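Local coordinates for ZmpA Glycopeptidase (Clostridium perfringens, PDB 6XSX), which is an M60-family metalloprotease that probably cleaves glycosylated proteins, this chain being its catalytic module, at residues Lys35-Gln38 against Asn44-Asp47; Phe238-Met243 against Gly284-Thr289; Ser428-Tyr433 against Gly480-Arg485; Ile490-Thr495 against Val514-Glu519. One frame throughout, in Å; residues are numbered along the deposited sequence.

Contact 1 of 4, residues Lys35-Gln38 against Asn44-Asp47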
loop_
_atom_site.group_PDB
_atom_site.type_symbol
_atom_site.label_atom_id
_atom_site.label_comp_id
_atom_site.label_asym_id
_atom_site.label_seq_id
_atom_site.Cartn_x
_atom_site.Cartn_y
_atom_site.Cartn_z
ATOM N N LYS A 35 -15.322 -8.140 11.288
ATOM C CA LYS A 35 -16.038 -9.160 10.533
ATOM C C LYS A 35 -16.158 -8.739 9.071
ATOM O O LYS A 35 -15.912 -9.547 8.181
ATOM C CB LYS A 35 -17.415 -9.463 11.136
ATOM C CG LYS A 35 -17.405 -10.283 12.421
ATOM C CD LYS A 35 -17.010 -11.735 12.213
ATOM C CE LYS A 35 -17.042 -12.555 13.487
ATOM N NZ LYS A 35 -18.347 -12.433 14.180
ATOM N N GLU A 36 -16.526 -7.469 8.842
ATOM C CA GLU A 36 -16.631 -6.930 7.495
ATOM C C GLU A 36 -15.292 -7.065 6.773
ATOM O O GLU A 36 -15.261 -7.361 5.579
ATOM C CB GLU A 36 -17.117 -5.478 7.517
ATOM C CG GLU A 36 -18.554 -5.341 7.990
ATOM C CD GLU A 36 -19.607 -6.045 7.151
ATOM O OE1 GLU A 36 -19.273 -6.570 6.077
ATOM O OE2 GLU A 36 -20.765 -6.064 7.582
ATOM N N SER A 37 -14.197 -6.835 7.515
ATOM C CA SER A 37 -12.847 -6.964 6.986
ATOM C C SER A 37 -12.642 -8.370 6.428
ATOM O O SER A 37 -12.183 -8.539 5.299
ATOM C CB SER A 37 -11.808 -6.664 8.042
ATOM O OG SER A 37 -11.674 -5.268 8.255
ATOM N N GLN A 38 -13.008 -9.371 7.232
ATOM C CA GLN A 38 -12.703 -10.758 6.922
ATOM C C GLN A 38 -13.460 -11.202 5.672
ATOM O O GLN A 38 -12.946 -12.009 4.899
ATOM C CB GLN A 38 -12.908 -11.636 8.156
ATOM C CG GLN A 38 -11.808 -11.435 9.189
ATOM C CD GLN A 38 -12.172 -11.876 10.584
ATOM O OE1 GLN A 38 -13.202 -12.512 10.818
ATOM N NE2 GLN A 38 -11.316 -11.539 11.535
ATOM N N ASN A 44 -8.420 -7.017 9.340
ATOM C CA ASN A 44 -9.128 -6.673 10.570
ATOM C C ASN A 44 -9.052 -5.180 10.876
ATOM O O ASN A 44 -8.500 -4.777 11.899
ATOM C CB ASN A 44 -8.653 -7.523 11.750
ATOM C CG ASN A 44 -8.722 -9.003 11.447
ATOM O OD1 ASN A 44 -9.559 -9.441 10.662
ATOM N ND2 ASN A 44 -7.814 -9.769 12.029
ATOM N N PHE A 45 -9.636 -4.367 9.995
ATOM C CA PHE A 45 -9.579 -2.922 10.141
ATOM C C PHE A 45 -10.377 -2.521 11.379
ATOM O O PHE A 45 -11.384 -3.157 11.688
ATOM C CB PHE A 45 -10.144 -2.241 8.895
ATOM C CG PHE A 45 -9.275 -2.323 7.665
ATOM C CD1 PHE A 45 -8.108 -3.079 7.655
ATOM C CD2 PHE A 45 -9.648 -1.680 6.494
ATOM C CE1 PHE A 45 -7.323 -3.158 6.515
ATOM C CE2 PHE A 45 -8.860 -1.753 5.354
ATOM C CZ PHE A 45 -7.693 -2.488 5.369
ATOM N N GLN A 46 -9.895 -1.481 12.080
ATOM C CA GLN A 46 -10.600 -0.876 13.202
ATOM C C GLN A 46 -11.607 0.139 12.661
ATOM O O GLN A 46 -11.665 0.394 11.458
ATOM C CB GLN A 46 -9.619 -0.190 14.159
ATOM C CG GLN A 46 -8.382 -1.019 14.496
ATOM C CD GLN A 46 -8.730 -2.369 15.081
ATOM O OE1 GLN A 46 -8.338 -3.417 14.558
ATOM N NE2 GLN A 46 -9.498 -2.357 16.156
ATOM N N ASP A 47 -12.401 0.718 13.564
ATOM C CA ASP A 47 -13.374 1.720 13.170
ATOM C C ASP A 47 -13.492 2.781 14.261
ATOM O O ASP A 47 -14.594 3.249 14.552
ATOM C CB ASP A 47 -14.724 1.071 12.872
ATOM C CG ASP A 47 -15.662 2.003 12.135
ATOM O OD1 ASP A 47 -15.164 2.934 11.460
ATOM O OD2 ASP A 47 -16.878 1.782 12.231
#
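Ser-37 on helix 33-39 and Asn-44 in the loop that follows bring their CA atoms to 5.2 Å, the chain having turned back on itself within a few residues, with Asn-44 in the left-handed region of backbone space (phi 47°). The inner bond runs from the backbone of Phe-45, whose N donates to Ser-37 OG over 2.8 Å. That hydroxyl lies beside its own backbone N, chi1 -77°, and is also hydrogen-bonded to Ser-33 O one turn back, so two bonds grip a buried oxygen. Just behind it, Ser-37 CB packs 3.6 Å from Asn-44 N. On the outer side the extended Gln-38 chain reaches Asn-44, and Gln-38 NE2 donates a hydrogen bond to Asn-44 OD1 over 2.9 Å. The two amides are steeply turned, with planes 72° apart, and NE2 comes from above the Asn-44 carbonyl plane, not on a lone pair. Gln-38 is exposed, and this bond sits at the surface end of the contact. On the buried side, the Phe-45 ring makes edge-to-face contacts with Phe-238 and Phe-287. The loop thus links helix 33-39 to the residues leading into strand 240-244, an inner strand of the mixed sheet, before the chain enters strand 49-56.

Contact 2 of 4, residues Phe238-Met243 against Gly284-Thr289. With EDO (1,2-ethanediol), chain H.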
loop_
_atom_site.group_PDB
_atom_site.type_symbol
_atom_site.label_atom_id
_atom_site.label_comp_id
_atom_site.label_asym_id
_atom_site.label_seq_id
_atom_site.Cartn_x
_atom_site.Cartn_y
_atom_site.Cartn_z
ATOM N N PHE A 238 -15.022 1.621 8.196
ATOM C CA PHE A 238 -13.739 1.432 8.853
ATOM C C PHE A 238 -13.013 2.771 8.979
ATOM O O PHE A 238 -13.387 3.759 8.353
ATOM C CB PHE A 238 -12.886 0.407 8.098
ATOM C CG PHE A 238 -12.425 0.848 6.729
ATOM C CD1 PHE A 238 -11.288 1.629 6.576
ATOM C CD2 PHE A 238 -13.098 0.433 5.587
ATOM C CE1 PHE A 238 -10.847 2.010 5.315
ATOM C CE2 PHE A 238 -12.660 0.805 4.326
ATOM C CZ PHE A 238 -11.535 1.599 4.193
ATOM N N ARG A 239 -11.965 2.799 9.803
ATOM C CA ARG A 239 -11.071 3.944 9.795
ATOM C C ARG A 239 -9.635 3.429 9.781
ATOM O O ARG A 239 -9.174 2.853 10.764
ATOM C CB ARG A 239 -11.341 4.906 10.958
ATOM C CG ARG A 239 -10.554 6.208 10.867
ATOM C CD ARG A 239 -10.767 7.150 12.047
ATOM N NE ARG A 239 -12.121 7.703 12.096
ATOM C CZ ARG A 239 -12.545 8.716 11.346
ATOM N NH1 ARG A 239 -11.725 9.284 10.480
ATOM N NH2 ARG A 239 -13.784 9.158 11.458
ATOM N N TYR A 240 -8.956 3.610 8.639
ATOM C CA TYR A 240 -7.573 3.176 8.528
ATOM C C TYR A 240 -6.745 4.086 9.424
ATOM O O TYR A 240 -7.012 5.290 9.486
ATOM C CB TYR A 240 -7.076 3.250 7.078
ATOM C CG TYR A 240 -5.742 2.569 6.880
ATOM C CD1 TYR A 240 -5.662 1.244 6.467
ATOM C CD2 TYR A 240 -4.562 3.228 7.171
ATOM C CE1 TYR A 240 -4.435 0.610 6.318
ATOM C CE2 TYR A 240 -3.331 2.610 7.036
ATOM C CZ TYR A 240 -3.267 1.298 6.599
ATOM O OH TYR A 240 -2.048 0.695 6.469
ATOM N N ILE A 241 -5.741 3.505 10.096
ATOM C CA ILE A 241 -4.960 4.223 11.095
ATOM C C ILE A 241 -3.475 4.152 10.745
ATOM O O ILE A 241 -2.928 3.059 10.579
ATOM C CB ILE A 241 -5.206 3.637 12.503
ATOM C CG1 ILE A 241 -6.687 3.705 12.893
ATOM C CG2 ILE A 241 -4.310 4.318 13.540
ATOM C CD1 ILE A 241 -7.118 2.616 13.854
ATOM N N SER A 242 -2.843 5.332 10.657
ATOM C CA SER A 242 -1.394 5.476 10.712
ATOM C C SER A 242 -1.031 6.170 12.022
ATOM O O SER A 242 -1.534 7.254 12.308
ATOM C CB SER A 242 -0.864 6.256 9.531
ATOM O OG SER A 242 -1.472 5.814 8.330
ATOM N N MET A 243 -0.185 5.538 12.835
ATOM C CA MET A 243 0.115 6.104 14.142
ATOM C C MET A 243 1.611 6.009 14.434
ATOM O O MET A 243 2.311 5.139 13.913
ATOM C CB MET A 243 -0.669 5.391 15.252
ATOM C CG MET A 243 -0.327 3.923 15.382
ATOM S SD MET A 243 -0.835 3.185 16.960
ATOM C CE MET A 243 -2.571 2.868 16.651
ATOM N N GLY A 284 -0.167 -1.946 1.985
ATOM C CA GLY A 284 -0.246 -3.170 1.198
ATOM C C GLY A 284 -0.455 -4.422 2.052
ATOM O O GLY A 284 -1.306 -5.249 1.736
ATOM N N HIS A 285 0.326 -4.552 3.132
ATOM C CA HIS A 285 0.190 -5.673 4.050
ATOM C C HIS A 285 -1.226 -5.711 4.614
ATOM O O HIS A 285 -1.762 -6.782 4.849
ATOM C CB HIS A 285 1.126 -5.529 5.258
ATOM C CG HIS A 285 2.538 -5.956 5.049
ATOM N ND1 HIS A 285 2.871 -7.136 4.407
ATOM C CD2 HIS A 285 3.700 -5.387 5.447
ATOM C CE1 HIS A 285 4.187 -7.259 4.385
ATOM N NE2 HIS A 285 4.720 -6.196 5.027
ATOM N N ASN A 286 -1.805 -4.532 4.870
ATOM C CA ASN A 286 -3.099 -4.445 5.527
ATOM C C ASN A 286 -4.222 -4.812 4.560
ATOM O O ASN A 286 -5.297 -5.236 4.988
ATOM C CB ASN A 286 -3.316 -3.073 6.173
ATOM C CG ASN A 286 -2.774 -3.015 7.588
ATOM O OD1 ASN A 286 -3.058 -3.895 8.400
ATOM N ND2 ASN A 286 -2.003 -1.983 7.892
ATOM N N PHE A 287 -3.975 -4.653 3.257
ATOM C CA PHE A 287 -5.059 -4.853 2.303
ATOM C C PHE A 287 -5.192 -6.287 1.773
ATOM O O PHE A 287 -6.086 -6.529 0.966
ATOM C CB PHE A 287 -5.040 -3.800 1.189
ATOM C CG PHE A 287 -5.877 -2.588 1.506
ATOM C CD1 PHE A 287 -7.211 -2.532 1.137
ATOM C CD2 PHE A 287 -5.342 -1.518 2.207
ATOM C CE1 PHE A 287 -7.991 -1.426 1.450
ATOM C CE2 PHE A 287 -6.120 -0.415 2.518
ATOM C CZ PHE A 287 -7.439 -0.365 2.129
ATOM N N ASP A 288 -4.347 -7.242 2.202
ATOM C CA ASP A 288 -4.580 -8.620 1.769
ATOM C C ASP A 288 -4.052 -9.654 2.761
ATOM O O ASP A 288 -2.860 -9.686 3.059
ATOM C CB ASP A 288 -4.071 -8.893 0.351
ATOM C CG ASP A 288 -4.667 -10.138 -0.292
ATOM O OD1 ASP A 288 -5.612 -10.730 0.281
ATOM O OD2 ASP A 288 -4.191 -10.503 -1.378
ATOM N N THR A 289 -4.954 -10.536 3.209
ATOM C CA THR A 289 -4.615 -11.601 4.141
ATOM C C THR A 289 -5.025 -12.955 3.571
ATOM O O THR A 289 -5.027 -13.951 4.292
ATOM C CB THR A 289 -5.363 -11.458 5.474
ATOM O OG1 THR A 289 -6.770 -11.438 5.214
ATOM C CG2 THR A 289 -4.934 -10.249 6.268
HETATM C C1 EDO H . 0.195 7.073 3.480
HETATM O O1 EDO H . 0.863 8.205 4.050
HETATM C C2 EDO H . -0.776 6.324 4.339
HETATM O O2 EDO H . -0.277 5.882 5.604
#
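The Tyr-240 ring and the Asn-286 amide stand nearly perpendicular, their planes 81° apart, and meet at the phenol end of the ring. Asn-286 ND2 donates to Tyr-240 OH across 3.0 Å, with the hydroxyl tilted out of the amide plane. Asn-286 CB lies 3.9 Å from Tyr-240 CE1, so the asparagine's CB and amide both lie near the CE1 and OH end of the ring. Tyr-240 gets there with CG anti to its backbone N, chi1 -169°, which sends the ring from the strand toward the end of helix 277-286. Phe-287 adds a looser apolar touch, its CE2 4.3 Å from Tyr-240 CE1, and its ring also rests on Thr-220 and Met-221 of helix 206-224. Farther along the strand, Ser-242 OG and O2 of an ethanediol, probably a crystallisation additive, share a 3.0 Å hydrogen bond. Asn-286 directly follows His-285, the last residue of an HExxH motif consistent with the metal-binding helix of this family, though no metal is bound to it here. Ile-259 O takes a second bond from Asn-286 ND2, Gly-258 N gives one to OD1, and Thr-260 OG1 bonds Tyr-240 OH; these buried polar groups are therefore satisfied, and the amide's rotation is fixed right beside that motif.

Contact 3 of 4, residues Ser428-Tyr433 against Gly480-Arg485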
loop_
_atom_site.group_PDB
_atom_site.type_symbol
_atom_site.label_atom_id
_atom_site.label_comp_id
_atom_site.label_asym_id
_atom_site.label_seq_id
_atom_site.Cartn_x
_atom_site.Cartn_y
_atom_site.Cartn_z
ATOM N N SER A 428 0.693 -12.430 -28.360
ATOM C CA SER A 428 1.522 -12.257 -29.536
ATOM C C SER A 428 2.630 -11.254 -29.238
ATOM O O SER A 428 3.385 -10.899 -30.135
ATOM C CB SER A 428 0.701 -11.839 -30.729
ATOM O OG SER A 428 -0.031 -10.655 -30.444
ATOM N N ASN A 429 2.683 -10.772 -27.990
ATOM C CA ASN A 429 3.736 -9.884 -27.526
ATOM C C ASN A 429 4.567 -10.628 -26.486
ATOM O O ASN A 429 4.027 -11.406 -25.695
ATOM C CB ASN A 429 3.192 -8.640 -26.819
ATOM C CG ASN A 429 2.225 -7.821 -27.651
ATOM O OD1 ASN A 429 1.037 -8.142 -27.732
ATOM N ND2 ASN A 429 2.727 -6.756 -28.260
ATOM N N LYS A 430 5.874 -10.351 -26.466
ATOM C CA LYS A 430 6.754 -10.890 -25.441
ATOM C C LYS A 430 6.588 -10.073 -24.160
ATOM O O LYS A 430 7.406 -9.211 -23.841
ATOM C CB LYS A 430 8.191 -10.972 -25.971
ATOM C CG LYS A 430 8.339 -11.788 -27.252
ATOM C CD LYS A 430 9.790 -12.123 -27.590
ATOM C CE LYS A 430 9.936 -12.975 -28.834
ATOM N NZ LYS A 430 11.359 -13.099 -29.231
ATOM N N LEU A 431 5.507 -10.359 -23.432
ATOM C CA LEU A 431 5.089 -9.548 -22.301
ATOM C C LEU A 431 6.177 -9.535 -21.228
ATOM O O LEU A 431 6.234 -8.602 -20.433
ATOM C CB LEU A 431 3.767 -10.090 -21.751
ATOM C CG LEU A 431 2.575 -10.091 -22.713
ATOM C CD1 LEU A 431 1.372 -10.723 -22.035
ATOM C CD2 LEU A 431 2.231 -8.683 -23.189
ATOM N N TRP A 432 7.055 -10.550 -21.229
ATOM C CA TRP A 432 8.104 -10.642 -20.221
ATOM C C TRP A 432 9.207 -9.608 -20.444
ATOM O O TRP A 432 10.137 -9.533 -19.645
ATOM C CB TRP A 432 8.687 -12.058 -20.129
ATOM C CG TRP A 432 8.963 -12.665 -21.472
ATOM C CD1 TRP A 432 10.141 -12.638 -22.160
ATOM C CD2 TRP A 432 8.025 -13.366 -22.309
ATOM N NE1 TRP A 432 10.009 -13.285 -23.360
ATOM C CE2 TRP A 432 8.723 -13.743 -23.481
ATOM C CE3 TRP A 432 6.671 -13.713 -22.184
ATOM C CZ2 TRP A 432 8.110 -14.452 -24.517
ATOM C CZ3 TRP A 432 6.063 -14.404 -23.213
ATOM C CH2 TRP A 432 6.774 -14.770 -24.361
ATOM N N TYR A 433 9.111 -8.808 -21.513
ATOM C CA TYR A 433 10.062 -7.720 -21.705
ATOM C C TYR A 433 9.558 -6.424 -21.060
ATOM O O TYR A 433 10.268 -5.420 -21.079
ATOM C CB TYR A 433 10.383 -7.496 -23.189
ATOM C CG TYR A 433 11.204 -8.562 -23.881
ATOM C CD1 TYR A 433 12.033 -9.419 -23.170
ATOM C CD2 TYR A 433 11.190 -8.687 -25.263
ATOM C CE1 TYR A 433 12.782 -10.400 -23.801
ATOM C CE2 TYR A 433 11.937 -9.660 -25.914
ATOM C CZ TYR A 433 12.739 -10.518 -25.180
ATOM O OH TYR A 433 13.481 -11.481 -25.803
ATOM N N GLY A 480 13.610 -1.204 -24.708
ATOM C CA GLY A 480 14.780 -2.065 -24.647
ATOM C C GLY A 480 15.040 -2.778 -25.966
ATOM O O GLY A 480 14.252 -2.656 -26.910
ATOM N N TYR A 481 16.143 -3.536 -25.994
ATOM C CA TYR A 481 16.585 -4.217 -27.200
ATOM C C TYR A 481 16.825 -5.681 -26.878
ATOM O O TYR A 481 17.455 -6.016 -25.873
ATOM C CB TYR A 481 17.880 -3.607 -27.751
ATOM C CG TYR A 481 17.783 -2.143 -28.106
ATOM C CD1 TYR A 481 17.479 -1.743 -29.397
ATOM C CD2 TYR A 481 17.978 -1.156 -27.150
ATOM C CE1 TYR A 481 17.378 -0.401 -29.736
ATOM C CE2 TYR A 481 17.878 0.189 -27.470
ATOM C CZ TYR A 481 17.579 0.566 -28.768
ATOM O OH TYR A 481 17.483 1.890 -29.093
ATOM N N GLU A 482 16.310 -6.534 -27.757
ATOM C CA GLU A 482 16.544 -7.961 -27.677
ATOM C C GLU A 482 17.721 -8.316 -28.588
ATOM O O GLU A 482 17.767 -7.906 -29.756
ATOM C CB GLU A 482 15.264 -8.681 -28.092
ATOM C CG GLU A 482 15.457 -10.171 -28.294
ATOM C CD GLU A 482 14.319 -10.790 -29.075
ATOM O OE1 GLU A 482 14.301 -10.618 -30.312
ATOM O OE2 GLU A 482 13.431 -11.405 -28.435
ATOM N N ILE A 483 18.649 -9.112 -28.045
ATOM C CA ILE A 483 19.863 -9.486 -28.753
ATOM C C ILE A 483 19.800 -10.975 -29.080
ATOM O O ILE A 483 19.666 -11.798 -28.180
ATOM C CB ILE A 483 21.122 -9.139 -27.925
ATOM C CG1 ILE A 483 21.162 -7.658 -27.536
ATOM C CG2 ILE A 483 22.388 -9.560 -28.666
ATOM C CD1 ILE A 483 20.536 -7.357 -26.192
ATOM N N SER A 484 19.906 -11.295 -30.375
ATOM C CA SER A 484 20.015 -12.665 -30.854
ATOM C C SER A 484 21.405 -12.901 -31.439
ATOM O O SER A 484 22.009 -11.982 -31.986
ATOM C CB SER A 484 18.945 -12.972 -31.869
ATOM O OG SER A 484 17.694 -13.129 -31.225
ATOM N N ARG A 485 21.915 -14.133 -31.292
ATOM C CA ARG A 485 23.184 -14.519 -31.897
ATOM C C ARG A 485 23.031 -15.893 -32.538
ATOM O O ARG A 485 22.476 -16.804 -31.924
ATOM C CB ARG A 485 24.335 -14.527 -30.883
ATOM C CG ARG A 485 25.705 -14.719 -31.524
ATOM C CD ARG A 485 26.849 -15.065 -30.587
ATOM N NE ARG A 485 26.600 -16.288 -29.840
ATOM C CZ ARG A 485 26.530 -16.369 -28.512
ATOM N NH1 ARG A 485 26.711 -15.292 -27.762
ATOM N NH2 ARG A 485 26.291 -17.535 -27.936
HETATM O O HOH W 1 11.754 -10.237 -30.992
#
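Lys-430 and Tyr-433 converge on one carboxylate oxygen, OE2 of Glu-482, where the loop between helices 415-421 and 437-440 meets strand 478-485 of the C-terminal antiparallel sheet. The charged part is a salt bridge: Lys-430 NZ, at the end of an extended chain, sits 2.8 Å from Glu-482 OE2, on the syn lone pair of that oxygen. The neutral part is a hydrogen bond from Tyr-433 OH to Glu-482 OE2, 2.6 Å long and directed at the anti lone pair. OE2 lies at the edge of the tyrosine ring, in its plane, whereas the carboxylate itself is turned 82° from that ring. Glu-482 can reach this far because a chi1 of 169° swings CG to the far side from the backbone N and the chain stays stretched beyond it. Solvent takes the other oxygen: a water donates to Glu-482 OE1 over 2.7 Å and makes a long, weak bond with Lys-430 NZ. Backbone turns and ring packing position the two donors. Lys-430 is the centre of an inverse gamma turn, Tyr-433 N bonds Lys-430 O at 2.9 Å, and Trp-432 NE1 stands 4.0 Å above one face of the Tyr-433 ring. That ring also stacks with Phe-492 and meets Tyr-516 edge-to-face. With a lysine and a phenol sharing OE2 and a water on OE1, this buried glutamate has both oxygens occupied, and the neighbouring positive charge probably helps to keep it ionised.

Contact 4 of 4, residues Ile490-Thr495 against Val514-Glu519. With EDO (1,2-ethanediol), chain E.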
loop_
_atom_site.group_PDB
_atom_site.type_symbol
_atom_site.label_atom_id
_atom_site.label_comp_id
_atom_site.label_asym_id
_atom_site.label_seq_id
_atom_site.Cartn_x
_atom_site.Cartn_y
_atom_site.Cartn_z
ATOM N N ILE A 490 19.841 -14.251 -26.959
ATOM C CA ILE A 490 20.853 -14.382 -25.920
ATOM C C ILE A 490 20.674 -13.320 -24.838
ATOM O O ILE A 490 21.345 -13.394 -23.814
ATOM C CB ILE A 490 22.288 -14.378 -26.487
ATOM C CG1 ILE A 490 22.571 -13.115 -27.304
ATOM C CG2 ILE A 490 22.566 -15.654 -27.272
ATOM C CD1 ILE A 490 24.042 -12.781 -27.414
ATOM N N GLY A 491 19.800 -12.329 -25.068
ATOM C CA GLY A 491 19.595 -11.306 -24.054
ATOM C C GLY A 491 18.499 -10.304 -24.412
ATOM O O GLY A 491 17.990 -10.274 -25.535
ATOM N N PHE A 492 18.149 -9.492 -23.414
ATOM C CA PHE A 492 17.341 -8.299 -23.574
ATOM C C PHE A 492 17.747 -7.310 -22.494
ATOM O O PHE A 492 17.791 -7.661 -21.316
ATOM C CB PHE A 492 15.847 -8.593 -23.407
ATOM C CG PHE A 492 14.958 -7.380 -23.547
ATOM C CD1 PHE A 492 14.729 -6.533 -22.470
ATOM C CD2 PHE A 492 14.339 -7.090 -24.754
ATOM C CE1 PHE A 492 13.904 -5.422 -22.595
ATOM C CE2 PHE A 492 13.513 -5.980 -24.881
ATOM C CZ PHE A 492 13.295 -5.149 -23.802
ATOM N N THR A 493 18.015 -6.070 -22.912
ATOM C CA THR A 493 18.374 -5.039 -21.962
ATOM C C THR A 493 17.503 -3.818 -22.215
ATOM O O THR A 493 17.175 -3.511 -23.365
ATOM C CB THR A 493 19.861 -4.679 -22.056
ATOM O OG1 THR A 493 20.083 -3.687 -21.053
ATOM C CG2 THR A 493 20.258 -4.143 -23.415
ATOM N N SER A 494 17.149 -3.137 -21.121
ATOM C CA SER A 494 16.429 -1.879 -21.198
ATOM C C SER A 494 17.420 -0.719 -21.319
ATOM O O SER A 494 17.012 0.438 -21.361
ATOM C CB SER A 494 15.490 -1.715 -20.021
ATOM O OG SER A 494 16.202 -1.477 -18.814
ATOM N N THR A 495 18.722 -1.032 -21.412
ATOM C CA THR A 495 19.756 -0.008 -21.521
ATOM C C THR A 495 20.213 0.125 -22.975
ATOM O O THR A 495 19.747 -0.612 -23.847
ATOM C CB THR A 495 20.948 -0.301 -20.596
ATOM O OG1 THR A 495 21.687 -1.386 -21.167
ATOM C CG2 THR A 495 20.545 -0.625 -19.171
ATOM N N VAL A 514 16.491 -6.542 -32.050
ATOM C CA VAL A 514 15.108 -6.122 -32.188
ATOM C C VAL A 514 14.776 -5.162 -31.045
ATOM O O VAL A 514 14.893 -5.529 -29.877
ATOM C CB VAL A 514 14.175 -7.349 -32.220
ATOM C CG1 VAL A 514 12.702 -6.965 -32.278
ATOM C CG2 VAL A 514 14.524 -8.305 -33.361
ATOM N N ALA A 515 14.377 -3.930 -31.397
ATOM C CA ALA A 515 14.007 -2.909 -30.428
ATOM C C ALA A 515 12.535 -3.081 -30.057
ATOM O O ALA A 515 11.753 -3.568 -30.863
ATOM C CB ALA A 515 14.281 -1.529 -30.990
ATOM N N TYR A 516 12.178 -2.700 -28.821
ATOM C CA TYR A 516 10.816 -2.876 -28.334
ATOM C C TYR A 516 10.282 -1.547 -27.828
ATOM O O TYR A 516 11.021 -0.801 -27.192
ATOM C CB TYR A 516 10.735 -3.939 -27.237
ATOM C CG TYR A 516 10.600 -5.336 -27.774
ATOM C CD1 TYR A 516 11.706 -6.021 -28.257
ATOM C CD2 TYR A 516 9.363 -5.962 -27.824
ATOM C CE1 TYR A 516 11.582 -7.306 -28.767
ATOM C CE2 TYR A 516 9.224 -7.247 -28.321
ATOM C CZ TYR A 516 10.340 -7.918 -28.797
ATOM O OH TYR A 516 10.217 -9.181 -29.295
ATOM N N ASP A 517 9.000 -1.276 -28.120
ATOM C CA ASP A 517 8.402 0.006 -27.780
ATOM C C ASP A 517 7.524 -0.102 -26.531
ATOM O O ASP A 517 7.394 -1.171 -25.930
ATOM C CB ASP A 517 7.684 0.633 -28.976
ATOM C CG ASP A 517 6.328 0.028 -29.299
ATOM O OD1 ASP A 517 5.815 -0.796 -28.484
ATOM O OD2 ASP A 517 5.799 0.371 -30.385
ATOM N N ASN A 518 6.896 1.024 -26.183
ATOM C CA ASN A 518 6.227 1.221 -24.908
ATOM C C ASN A 518 5.020 0.293 -24.763
ATOM O O ASN A 518 4.523 0.121 -23.655
ATOM C CB ASN A 518 5.822 2.686 -24.706
ATOM C CG ASN A 518 6.984 3.582 -24.334
ATOM O OD1 ASN A 518 7.744 3.258 -23.419
ATOM N ND2 ASN A 518 7.109 4.723 -25.011
ATOM N N GLU A 519 4.536 -0.260 -25.880
ATOM C CA GLU A 519 3.459 -1.239 -25.848
ATOM C C GLU A 519 3.995 -2.637 -26.175
ATOM O O GLU A 519 3.233 -3.520 -26.567
ATOM C CB GLU A 519 2.314 -0.787 -26.756
ATOM C CG GLU A 519 1.555 0.396 -26.181
ATOM C CD GLU A 519 0.429 0.977 -27.019
ATOM O OE1 GLU A 519 -0.059 0.280 -27.943
ATOM O OE2 GLU A 519 0.075 2.152 -26.768
HETATM C C1 EDO E . 16.832 1.111 -24.390
HETATM O O1 EDO E . 15.716 1.545 -23.629
HETATM C C2 EDO E . 17.966 2.069 -24.420
HETATM O O2 EDO E . 17.596 3.371 -24.055
#
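Phe-492 turns an edge to the face of Tyr-516 in an offset T-shaped pair, with ring planes at 71° and centroids 5.9 Å apart. The touching corner is Phe-492 CE2, which comes 3.8 Å from Tyr-516 CD1, and Tyr-516 CD1 lies in the plane of the Phe-492 ring. A fully extended first torsion (chi1 179°) carries the phenylalanine ring out toward the tyrosine. Both side chains leave the same face of the sheet and cross obliquely. Each strand runs out into a side-chain-closed turn. Thr-493 OG1 accepts from Thr-495 N at 3.0 Å, an ST turn, and also from Thr-495 OG1 at 2.8 Å; Asp-517 OD1 accepts from Glu-519 N at 3.0 Å, an Asx turn. An ethanediol, probably from the crystallisation liquor, gives a hydrogen bond from O1 to Ser-494 O over 2.8 Å. The CA atoms of Phe-492 and Val-514 are 9.2 Å apart because strand 478-485 runs between the two strands, antiparallel to both, with a classic beta bulge where Ile-490 and Gly-491 face Ile-483. Strand 488-493 is outermost in this sheet, and from it Phe-492 also packs against Leu-327 and Ala-331 of helix 321-331.

The four contacts fall into two pairs, one within about 17 Å of the chain's centre and one about 30 Å out. Contacts 1 and 2 have centres about 9 Å apart and touch: Gln-46 O lies 2.9 Å from Arg-239 N, probably a hydrogen bond, and Phe-45 CE1 packs 3.3 Å from Asn-286 O. Contact 2 carries His-285 of the putative HExxH motif, so contact 1 lies beside the probable active-site helix. Contacts 3 and 4 both reach one four-stranded antiparallel sheet, segment 428-433 lying against its face, with centres about 5 Å apart; Glu-482 N is 2.7 Å from Val-514 O, a probable hydrogen bond, and Lys-430 CD packs on Tyr-516 OH. Their centres are both about 38 Å from that of contact 2.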